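Local coordinates for protein spydx (Streptococcus pyogenes, PDB 2J43) that binds host lung glycogen and related alpha-glucans through a pair of family 41 carbohydrate-binding modules, carried by a larger enzyme that probably cleaves alpha-1,6-glucosidic links, at residues Trp131-Val136 with Pro188-Phe193; Ile116-Gln121 with Phe172-Lys177; Phe193-Asn198 with Val211-Tyr216. All coordinates share one frame; numbering follows the deposited sequence.

Contact 1: residues Trp131-Val136 with Pro188-Phe193; sequences WTFKDV and PKDYLF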
loop_
_atom_site.group_PDB
_atom_site.type_symbol
_atom_site.label_atom_id
_atom_site.label_comp_id
_atom_site.label_asym_id
_atom_site.label_seq_id
_atom_site.Cartn_x
_atom_site.Cartn_y
_atom_site.Cartn_z
ATOM N N TRP A 131 -15.442 15.413 1.044
ATOM C CA TRP A 131 -15.884 16.088 2.253
ATOM C C TRP A 131 -15.239 15.369 3.454
ATOM O O TRP A 131 -15.264 14.167 3.497
ATOM C CB TRP A 131 -17.397 15.977 2.364
ATOM C CG TRP A 131 -17.966 16.808 3.448
ATOM C CD1 TRP A 131 -18.425 16.371 4.673
ATOM C CD2 TRP A 131 -18.178 18.235 3.437
ATOM N NE1 TRP A 131 -18.888 17.431 5.424
ATOM C CE2 TRP A 131 -18.739 18.587 4.696
ATOM C CE3 TRP A 131 -17.919 19.258 2.520
ATOM C CZ2 TRP A 131 -19.035 19.906 5.033
ATOM C CZ3 TRP A 131 -18.223 20.565 2.872
ATOM C CH2 TRP A 131 -18.759 20.872 4.107
ATOM N N THR A 132 -14.629 16.114 4.362
ATOM C CA THR A 132 -13.923 15.537 5.514
ATOM C C THR A 132 -14.405 16.128 6.833
ATOM O O THR A 132 -14.756 17.316 6.924
ATOM C CB THR A 132 -12.385 15.788 5.420
ATOM O OG1 THR A 132 -12.129 17.197 5.442
ATOM C CG2 THR A 132 -11.832 15.320 4.073
ATOM N N PHE A 133 -14.393 15.276 7.852
ATOM C CA PHE A 133 -14.829 15.659 9.192
ATOM C C PHE A 133 -14.288 14.670 10.222
ATOM O O PHE A 133 -13.552 13.716 9.893
ATOM C CB PHE A 133 -16.371 15.769 9.260
ATOM C CG PHE A 133 -17.132 14.513 8.887
ATOM C CD1 PHE A 133 -17.751 13.745 9.870
ATOM C CD2 PHE A 133 -17.299 14.123 7.558
ATOM C CE1 PHE A 133 -18.503 12.642 9.553
ATOM C CE2 PHE A 133 -18.051 13.013 7.246
ATOM C CZ PHE A 133 -18.667 12.278 8.250
ATOM N N LYS A 134 -14.663 14.900 11.463
ATOM C CA LYS A 134 -14.052 14.250 12.609
ATOM C C LYS A 134 -12.607 14.696 12.743
ATOM O O LYS A 134 -12.333 15.873 12.621
ATOM C CB LYS A 134 -14.318 12.736 12.652
ATOM C CG LYS A 134 -15.762 12.395 12.399
ATOM C CD LYS A 134 -16.058 10.910 12.557
ATOM C CE LYS A 134 -16.504 10.598 13.972
ATOM N NZ LYS A 134 -17.516 9.489 14.004
ATOM N N ASP A 135 -11.656 13.798 12.975
ATOM C CA ASP A 135 -10.340 14.226 13.449
ATOM C C ASP A 135 -9.345 14.620 12.346
ATOM O O ASP A 135 -8.168 14.329 12.400
ATOM C CB ASP A 135 -9.701 13.168 14.383
ATOM C CG ASP A 135 -10.643 12.672 15.490
ATOM O OD1 ASP A 135 -11.600 13.396 15.856
ATOM O OD2 ASP A 135 -10.513 11.519 16.010
ATOM N N VAL A 136 -9.812 15.374 11.369
ATOM C CA VAL A 136 -8.935 16.003 10.410
ATOM C C VAL A 136 -8.543 17.391 10.909
ATOM O O VAL A 136 -9.283 18.006 11.675
ATOM C CB VAL A 136 -9.621 16.089 8.989
ATOM C CG1 VAL A 136 -9.984 14.717 8.531
ATOM C CG2 VAL A 136 -10.878 16.916 9.014
ATOM N N PRO A 188 -24.838 7.438 -0.247
ATOM C CA PRO A 188 -25.325 8.165 0.926
ATOM C C PRO A 188 -24.710 7.895 2.280
ATOM O O PRO A 188 -25.003 8.618 3.220
ATOM C CB PRO A 188 -26.844 7.820 0.949
ATOM C CG PRO A 188 -26.996 6.606 0.209
ATOM C CD PRO A 188 -25.746 6.363 -0.649
ATOM N N LYS A 189 -23.899 6.867 2.424
ATOM C CA LYS A 189 -23.443 6.544 3.753
ATOM C C LYS A 189 -22.059 7.106 3.950
ATOM O O LYS A 189 -21.158 6.886 3.150
ATOM C CB LYS A 189 -23.464 5.030 3.974
ATOM C CG LYS A 189 -24.826 4.489 4.486
ATOM C CD LYS A 189 -25.022 3.012 4.094
ATOM C CE LYS A 189 -26.321 2.744 3.285
ATOM N NZ LYS A 189 -25.949 2.084 1.979
ATOM N N ASP A 190 -21.896 7.787 5.055
ATOM C CA ASP A 190 -20.608 8.340 5.441
ATOM C C ASP A 190 -19.565 7.245 5.578
ATOM O O ASP A 190 -19.828 6.193 6.193
ATOM C CB ASP A 190 -20.727 8.999 6.777
ATOM C CG ASP A 190 -21.472 10.335 6.741
ATOM O OD1 ASP A 190 -21.653 10.938 5.656
ATOM O OD2 ASP A 190 -21.819 10.881 7.823
ATOM N N TYR A 191 -18.382 7.496 5.043
ATOM C CA TYR A 191 -17.244 6.613 5.277
ATOM C C TYR A 191 -16.594 6.954 6.583
ATOM O O TYR A 191 -16.313 8.094 6.864
ATOM C CB TYR A 191 -16.202 6.800 4.187
ATOM C CG TYR A 191 -16.624 6.378 2.840
ATOM C CD1 TYR A 191 -16.758 5.058 2.528
ATOM C CD2 TYR A 191 -16.886 7.315 1.837
ATOM C CE1 TYR A 191 -17.135 4.641 1.275
ATOM C CE2 TYR A 191 -17.233 6.945 0.596
ATOM C CZ TYR A 191 -17.394 5.606 0.281
ATOM O OH TYR A 191 -17.793 5.283 -0.985
ATOM N N LEU A 192 -16.292 5.935 7.386
ATOM C CA LEU A 192 -15.658 6.130 8.666
ATOM C C LEU A 192 -14.406 5.267 8.730
ATOM O O LEU A 192 -14.422 4.115 8.292
ATOM C CB LEU A 192 -16.638 5.710 9.781
ATOM C CG LEU A 192 -17.229 6.782 10.703
ATOM C CD1 LEU A 192 -17.534 8.160 10.029
ATOM C CD2 LEU A 192 -18.494 6.223 11.419
ATOM N N PHE A 193 -13.327 5.835 9.246
ATOM C CA PHE A 193 -12.078 5.079 9.396
ATOM C C PHE A 193 -11.397 5.389 10.689
ATOM O O PHE A 193 -11.160 6.515 11.027
ATOM C CB PHE A 193 -11.131 5.363 8.219
ATOM C CG PHE A 193 -9.914 4.464 8.187
ATOM C CD1 PHE A 193 -10.048 3.122 7.844
ATOM C CD2 PHE A 193 -8.674 4.966 8.469
ATOM C CE1 PHE A 193 -8.925 2.294 7.831
ATOM C CE2 PHE A 193 -7.542 4.150 8.437
ATOM C CZ PHE A 193 -7.683 2.824 8.107
#
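Phe133 reaches out to the carboxylate of Asp190, and next to it the chain of Lys134 crosses Leu192. Followed outward from CB, Phe133 has its CG between the backbone N and the carbonyl carbon (chi1 58°), which directs the ring toward Pro188-Phe193. Contact begins at CE1, which lies 4.1 Å from OD2 of Asp190. It closes at the far end of the ring, where CZ is 3.5 Å from the same OD2 and 3.7 Å from CG of Asp190. The carboxylate plane stands 63° from the ring plane, and the oxygen comes in obliquely, so this is a loose van der Waals approach. Lys134 adds an apolar touch: its CD sits 4.0 Å from CD1 of Leu192, the two side chains crossing at about a right angle. Past CD the lysine chain bends, and its NZ is engaged by Glu169 in a salt bridge. No hydrogen bond joins the two segments. The contact lies at the surface and spans next-but-one strands: strand 170-176 runs between strands 128-134 and 191-193, bonded through its backbone to both, with Gly171 paired to Phe133 and Phe172 to Tyr191.

Contact 2: residues Ile116-Gln121 with Phe172-Lys177; sequences INYHNQ and FLILDK
This is a buried, wholly apolar contact in the core of the second module, where strands 113-119 and 170-176 turn Ile116 and Tyr118 inward to meet Phe172 and Ile174. Two isoleucine-aromatic pairs make it up, with the roles exchanged between the strands. In the first, Ile116 lays its CD1 methyl over one face of Phe172 in a CH-pi contact, 3.8 Å from the ring centroid and displaced toward the rim. Its chain is extended (chi2 172°), which carries CD1 out to the ring, while the other branch, CG2, comes within 3.8 Å of CE1 of Phe172. In the second pair the ring belongs to the first strand. Ile174 sets CG2 squarely above the middle of the Tyr118 ring, 4.0 Å from the centroid and only 1° off the normal, and its CG1 packs 3.7 Å from CD1 of Tyr118. The tyrosine is therefore gripped on its face by hydrocarbon, while its OH bonds to the backbone O of Asp206. Val204 also touches Tyr118 and Phe172, thickening the apolar layer. No hydrogen bond passes between the segments. Three strands separate these two in the order of the sheet, so the sheet must curl back for them to face each other, the interlocking interior expected of the beta-sandwich fold of carbohydrate-binding modules.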
loop_
_atom_site.group_PDB
_atom_site.type_symbol
_atom_site.label_atom_id
_atom_site.label_comp_id
_atom_site.label_asym_id
_atom_site.label_seq_id
_atom_site.Cartn_x
_atom_site.Cartn_y
_atom_site.Cartn_z
ATOM N N ILE A 116 -6.652 9.481 0.940
ATOM C CA ILE A 116 -7.885 8.869 0.502
ATOM C C ILE A 116 -7.802 8.687 -0.993
ATOM O O ILE A 116 -7.748 9.647 -1.741
ATOM C CB ILE A 116 -9.075 9.753 0.883
ATOM C CG1 ILE A 116 -9.154 9.869 2.410
ATOM C CG2 ILE A 116 -10.354 9.194 0.218
ATOM C CD1 ILE A 116 -10.197 10.884 2.944
ATOM N N ASN A 117 -7.783 7.440 -1.435
ATOM C CA ASN A 117 -7.768 7.080 -2.835
ATOM C C ASN A 117 -9.186 6.721 -3.270
ATOM O O ASN A 117 -9.894 5.984 -2.544
ATOM C CB ASN A 117 -6.887 5.830 -3.051
ATOM C CG ASN A 117 -5.455 6.046 -2.720
ATOM O OD1 ASN A 117 -4.705 6.574 -3.559
ATOM N ND2 ASN A 117 -5.033 5.695 -1.471
ATOM N N TYR A 118 -9.626 7.236 -4.417
ATOM C CA TYR A 118 -10.972 6.957 -4.890
ATOM C C TYR A 118 -10.880 6.540 -6.332
ATOM O O TYR A 118 -10.361 7.300 -7.106
ATOM C CB TYR A 118 -11.892 8.213 -4.830
ATOM C CG TYR A 118 -13.252 7.905 -5.415
ATOM C CD1 TYR A 118 -14.147 7.095 -4.711
ATOM C CD2 TYR A 118 -13.651 8.395 -6.669
ATOM C CE1 TYR A 118 -15.383 6.750 -5.246
ATOM C CE2 TYR A 118 -14.906 8.079 -7.201
ATOM C CZ TYR A 118 -15.758 7.246 -6.488
ATOM O OH TYR A 118 -17.000 6.925 -7.010
ATOM N N HIS A 119 -11.402 5.358 -6.661
ATOM C CA HIS A 119 -11.407 4.801 -8.004
ATOM C C HIS A 119 -12.860 4.640 -8.478
ATOM O O HIS A 119 -13.730 4.258 -7.680
ATOM C CB HIS A 119 -10.670 3.445 -8.020
ATOM C CG HIS A 119 -10.355 2.940 -9.404
ATOM N ND1 HIS A 119 -11.235 2.192 -10.145
ATOM C CD2 HIS A 119 -9.228 3.046 -10.150
ATOM C CE1 HIS A 119 -10.694 1.916 -11.321
ATOM N NE2 HIS A 119 -9.470 2.401 -11.342
ATOM N N ASN A 120 -13.114 4.966 -9.749
ATOM C CA ASN A 120 -14.379 4.634 -10.383
ATOM C C ASN A 120 -14.142 3.953 -11.732
ATOM O O ASN A 120 -13.014 3.916 -12.220
ATOM C CB ASN A 120 -15.346 5.849 -10.470
ATOM C CG ASN A 120 -14.820 6.982 -11.345
ATOM O OD1 ASN A 120 -13.889 6.793 -12.144
ATOM N ND2 ASN A 120 -15.435 8.211 -11.191
ATOM N N GLN A 121 -15.223 3.419 -12.315
ATOM C CA GLN A 121 -15.117 2.573 -13.522
ATOM C C GLN A 121 -14.772 3.385 -14.739
ATOM O O GLN A 121 -13.999 2.946 -15.599
ATOM C CB GLN A 121 -16.443 1.886 -13.781
ATOM C CG GLN A 121 -16.885 0.985 -12.688
ATOM C CD GLN A 121 -15.919 -0.147 -12.464
ATOM O OE1 GLN A 121 -15.241 -0.196 -11.431
ATOM N NE2 GLN A 121 -15.829 -1.054 -13.431
ATOM N N PHE A 172 -15.500 10.835 6.079
ATOM C CA PHE A 172 -15.466 11.500 4.795
ATOM C C PHE A 172 -16.557 10.991 3.863
ATOM O O PHE A 172 -17.242 9.993 4.100
ATOM C CB PHE A 172 -14.062 11.372 4.160
ATOM C CG PHE A 172 -13.645 9.976 3.812
ATOM C CD1 PHE A 172 -13.859 9.433 2.529
ATOM C CD2 PHE A 172 -13.036 9.180 4.747
ATOM C CE1 PHE A 172 -13.444 8.142 2.239
ATOM C CE2 PHE A 172 -12.600 7.890 4.407
ATOM C CZ PHE A 172 -12.823 7.405 3.165
ATOM N N LEU A 173 -16.753 11.726 2.766
ATOM C CA LEU A 173 -17.720 11.338 1.775
ATOM C C LEU A 173 -17.237 11.774 0.429
ATOM O O LEU A 173 -16.613 12.803 0.318
ATOM C CB LEU A 173 -19.089 11.959 2.073
ATOM C CG LEU A 173 -20.273 11.296 1.390
ATOM C CD1 LEU A 173 -20.484 9.808 1.663
ATOM C CD2 LEU A 173 -21.607 12.050 1.694
ATOM N N ILE A 174 -17.488 10.985 -0.591
ATOM C CA ILE A 174 -17.123 11.419 -1.954
ATOM C C ILE A 174 -18.330 12.122 -2.571
ATOM O O ILE A 174 -19.446 11.547 -2.619
ATOM C CB ILE A 174 -16.713 10.254 -2.850
ATOM C CG1 ILE A 174 -15.659 9.365 -2.196
ATOM C CG2 ILE A 174 -16.198 10.765 -4.215
ATOM C CD1 ILE A 174 -14.370 10.095 -1.808
ATOM N N LEU A 175 -18.105 13.328 -3.079
ATOM C CA LEU A 175 -19.153 14.168 -3.668
ATOM C C LEU A 175 -18.984 14.357 -5.150
ATOM O O LEU A 175 -17.857 14.346 -5.673
ATOM C CB LEU A 175 -19.124 15.553 -3.024
ATOM C CG LEU A 175 -19.121 15.622 -1.499
ATOM C CD1 LEU A 175 -19.221 17.095 -1.033
ATOM C CD2 LEU A 175 -20.239 14.753 -0.950
ATOM N N ASP A 176 -20.109 14.514 -5.838
ATOM C CA ASP A 176 -20.096 14.922 -7.219
ATOM C C ASP A 176 -20.717 16.306 -7.334
ATOM O O ASP A 176 -21.918 16.463 -7.274
ATOM C CB ASP A 176 -20.835 13.877 -8.054
ATOM C CG ASP A 176 -20.816 14.190 -9.525
ATOM O OD1 ASP A 176 -20.412 15.321 -9.894
ATOM O OD2 ASP A 176 -21.228 13.342 -10.370
ATOM N N LYS A 177 -19.873 17.312 -7.471
ATOM C CA LYS A 177 -20.325 18.719 -7.480
ATOM C C LYS A 177 -21.081 19.117 -8.756
ATOM O O LYS A 177 -21.626 20.218 -8.792
ATOM C CB LYS A 177 -19.154 19.634 -7.314
ATOM C CG LYS A 177 -18.352 19.401 -6.029
ATOM C CD LYS A 177 -17.323 20.469 -5.747
ATOM C CE LYS A 177 -16.336 20.661 -6.894
ATOM N NZ LYS A 177 -15.313 21.723 -6.639
#

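Contact 3: residues Phe193-Asn198 with Val211-Tyr216; sequences FKELDN and VYNNPY
Phe193, Val211 and Asn213 bury the most surface here, with Glu195 as the polar partner at the exposed side. Phe193 has its CG anti to the backbone N (chi1 -171°), which swings the ring across to the loop after strand 201-205. There its CD1 meets the CG1 methyl of Val211 at 3.9 Å, the two side chains crossing at about a right angle and the methyl standing oblique to the ring. The backbones are close at this point, the CA atoms of Phe193 and Val211 being 6.9 Å apart. One face of the same ring is occupied from within its own loop: the backbone N of Glu195 stands 3.7 Å above the plane of the Phe193 ring, over its centre, so the turn of the chain folds back on the aromatic side chain. Beyond the apolar pair, Asn213 offers ND2 to OE1 of Glu195. That hydrogen bond is almost straight, 174° at the hydrogen, and the amide and carboxylate planes are only 10° apart, yet at 3.3 Å from ND2 of Asn213 to OE1 of Glu195 it is weak. Val202 of strand 201-205 touches both Phe193 and Val211, and Phe172 also lies against Val211, tying the pair to the core. The arrangement is consistent with loops that bring the two outermost strands of a beta-sandwich sheet together: the chain leaves one of them, 191-193, forms the other, 201-205, and the loops before and after the latter pack together.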
loop_
_atom_site.group_PDB
_atom_site.type_symbol
_atom_site.label_atom_id
_atom_site.label_comp_id
_atom_site.label_asym_id
_atom_site.label_seq_id
_atom_site.Cartn_x
_atom_site.Cartn_y
_atom_site.Cartn_z
ATOM N N PHE A 193 -13.327 5.835 9.246
ATOM C CA PHE A 193 -12.078 5.079 9.396
ATOM C C PHE A 193 -11.397 5.389 10.689
ATOM O O PHE A 193 -11.160 6.515 11.027
ATOM C CB PHE A 193 -11.131 5.363 8.219
ATOM C CG PHE A 193 -9.914 4.464 8.187
ATOM C CD1 PHE A 193 -10.048 3.122 7.844
ATOM C CD2 PHE A 193 -8.674 4.966 8.469
ATOM C CE1 PHE A 193 -8.925 2.294 7.831
ATOM C CE2 PHE A 193 -7.542 4.150 8.437
ATOM C CZ PHE A 193 -7.683 2.824 8.107
ATOM N N LYS A 194 -11.007 4.340 11.420
ATOM C CA LYS A 194 -10.380 4.529 12.726
ATOM C C LYS A 194 -9.170 3.611 12.970
ATOM O O LYS A 194 -8.868 3.302 14.118
ATOM C CB LYS A 194 -11.432 4.298 13.835
ATOM C CG LYS A 194 -12.126 2.947 13.797
ATOM C CD LYS A 194 -12.549 2.476 15.200
ATOM C CE LYS A 194 -13.842 3.094 15.677
ATOM N NZ LYS A 194 -14.400 2.338 16.863
ATOM N N GLU A 195 -8.495 3.167 11.919
ATOM C CA GLU A 195 -7.245 2.408 12.070
ATOM C C GLU A 195 -6.040 3.276 11.667
ATOM O O GLU A 195 -5.182 2.851 10.905
ATOM C CB GLU A 195 -7.277 1.112 11.216
ATOM C CG GLU A 195 -8.604 0.356 11.124
ATOM C CD GLU A 195 -8.489 -0.968 10.351
ATOM O OE1 GLU A 195 -8.097 -1.000 9.144
ATOM O OE2 GLU A 195 -8.780 -2.008 10.971
ATOM N N LEU A 196 -5.960 4.509 12.167
ATOM C CA LEU A 196 -4.912 5.439 11.708
ATOM C C LEU A 196 -3.460 5.102 12.091
ATOM O O LEU A 196 -2.522 5.681 11.535
ATOM C CB LEU A 196 -5.211 6.865 12.156
ATOM C CG LEU A 196 -6.547 7.483 11.734
ATOM C CD1 LEU A 196 -6.767 8.800 12.504
ATOM C CD2 LEU A 196 -6.616 7.730 10.238
ATOM N N ASP A 197 -3.260 4.200 13.042
ATOM C CA ASP A 197 -1.901 3.876 13.475
ATOM C C ASP A 197 -1.236 2.885 12.535
ATOM O O ASP A 197 -0.018 2.943 12.345
ATOM C CB ASP A 197 -1.902 3.350 14.913
ATOM C CG ASP A 197 -2.176 4.441 15.934
ATOM O OD1 ASP A 197 -2.258 5.634 15.557
ATOM O OD2 ASP A 197 -2.312 4.201 17.151
ATOM N N ASN A 198 -2.023 2.008 11.923
ATOM C CA ASN A 198 -1.485 1.047 10.950
ATOM C C ASN A 198 -1.429 1.548 9.507
ATOM O O ASN A 198 -0.782 0.941 8.646
ATOM C CB ASN A 198 -2.318 -0.225 10.958
ATOM C CG ASN A 198 -2.276 -0.950 12.289
ATOM O OD1 ASN A 198 -1.351 -0.777 13.083
ATOM N ND2 ASN A 198 -3.294 -1.773 12.537
ATOM N N VAL A 211 -14.886 1.418 3.432
ATOM C CA VAL A 211 -13.492 1.877 3.399
ATOM C C VAL A 211 -12.591 0.665 3.533
ATOM O O VAL A 211 -12.727 -0.108 4.477
ATOM C CB VAL A 211 -13.126 2.742 4.583
ATOM C CG1 VAL A 211 -11.749 3.377 4.392
ATOM C CG2 VAL A 211 -14.147 3.826 4.769
ATOM N N TYR A 212 -11.655 0.544 2.598
ATOM C CA TYR A 212 -10.729 -0.569 2.539
ATOM C C TYR A 212 -9.373 -0.036 2.911
ATOM O O TYR A 212 -9.032 1.114 2.638
ATOM C CB TYR A 212 -10.712 -1.167 1.151
ATOM C CG TYR A 212 -12.031 -1.707 0.696
ATOM C CD1 TYR A 212 -12.391 -3.032 0.969
ATOM C CD2 TYR A 212 -12.898 -0.937 -0.043
ATOM C CE1 TYR A 212 -13.580 -3.531 0.557
ATOM C CE2 TYR A 212 -14.126 -1.447 -0.508
ATOM C CZ TYR A 212 -14.471 -2.752 -0.166
ATOM O OH TYR A 212 -15.660 -3.331 -0.587
ATOM N N ASN A 213 -8.593 -0.891 3.566
ATOM C CA ASN A 213 -7.253 -0.551 4.013
ATOM C C ASN A 213 -6.148 -1.045 3.034
ATOM O O ASN A 213 -4.976 -0.980 3.349
ATOM C CB ASN A 213 -7.030 -1.053 5.426
ATOM C CG ASN A 213 -6.941 -2.555 5.518
ATOM O OD1 ASN A 213 -6.670 -3.240 4.540
ATOM N ND2 ASN A 213 -7.214 -3.077 6.704
ATOM N N ASN A 214 -6.572 -1.461 1.847
ATOM C CA ASN A 214 -5.692 -1.984 0.804
ATOM C C ASN A 214 -6.257 -1.801 -0.568
ATOM O O ASN A 214 -7.482 -1.727 -0.734
ATOM C CB ASN A 214 -5.446 -3.494 1.067
ATOM C CG ASN A 214 -6.724 -4.319 0.986
ATOM O OD1 ASN A 214 -7.427 -4.510 2.011
ATOM N ND2 ASN A 214 -7.066 -4.750 -0.182
ATOM N N PRO A 215 -5.399 -1.725 -1.583
ATOM C CA PRO A 215 -5.853 -1.456 -2.936
ATOM C C PRO A 215 -6.479 -2.620 -3.678
ATOM O O PRO A 215 -6.871 -2.435 -4.825
ATOM C CB PRO A 215 -4.559 -1.016 -3.646
ATOM C CG PRO A 215 -3.520 -1.728 -2.941
ATOM C CD PRO A 215 -3.924 -1.789 -1.495
ATOM N N TYR A 216 -6.606 -3.768 -3.012
ATOM C CA TYR A 216 -7.267 -4.938 -3.569
ATOM C C TYR A 216 -8.732 -4.969 -3.189
ATOM O O TYR A 216 -9.466 -5.862 -3.633
ATOM C CB TYR A 216 -6.530 -6.218 -3.137
ATOM C CG TYR A 216 -5.108 -6.131 -3.565
ATOM C CD1 TYR A 216 -4.736 -6.349 -4.868
ATOM C CD2 TYR A 216 -4.113 -5.725 -2.669
ATOM C CE1 TYR A 216 -3.429 -6.229 -5.288
ATOM C CE2 TYR A 216 -2.798 -5.584 -3.094
ATOM C CZ TYR A 216 -2.464 -5.806 -4.405
ATOM O OH TYR A 216 -1.172 -5.639 -4.876
#

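In the fold
All three contacts belong to the second of the two modules. Its seven-stranded mixed sheet supplies the strands of contacts 1 and 2, while contact 3 lies mainly in the loops before and after strand 201-205. Contacts 1 and 2 have centres about 12 Å apart and alternate along the chain: 116-121, 131-136, 172-177, then 188-193. A probable backbone hydrogen bond from Leu173 N to Trp131 O joins them directly. Contact 3 follows both in sequence, its centre about 13 Å from contact 1, with which it shares Phe193, and about 16 Å from contact 2. Val211 also touches Tyr191, so the sheet's surface, interior and edge loops are joined within this module.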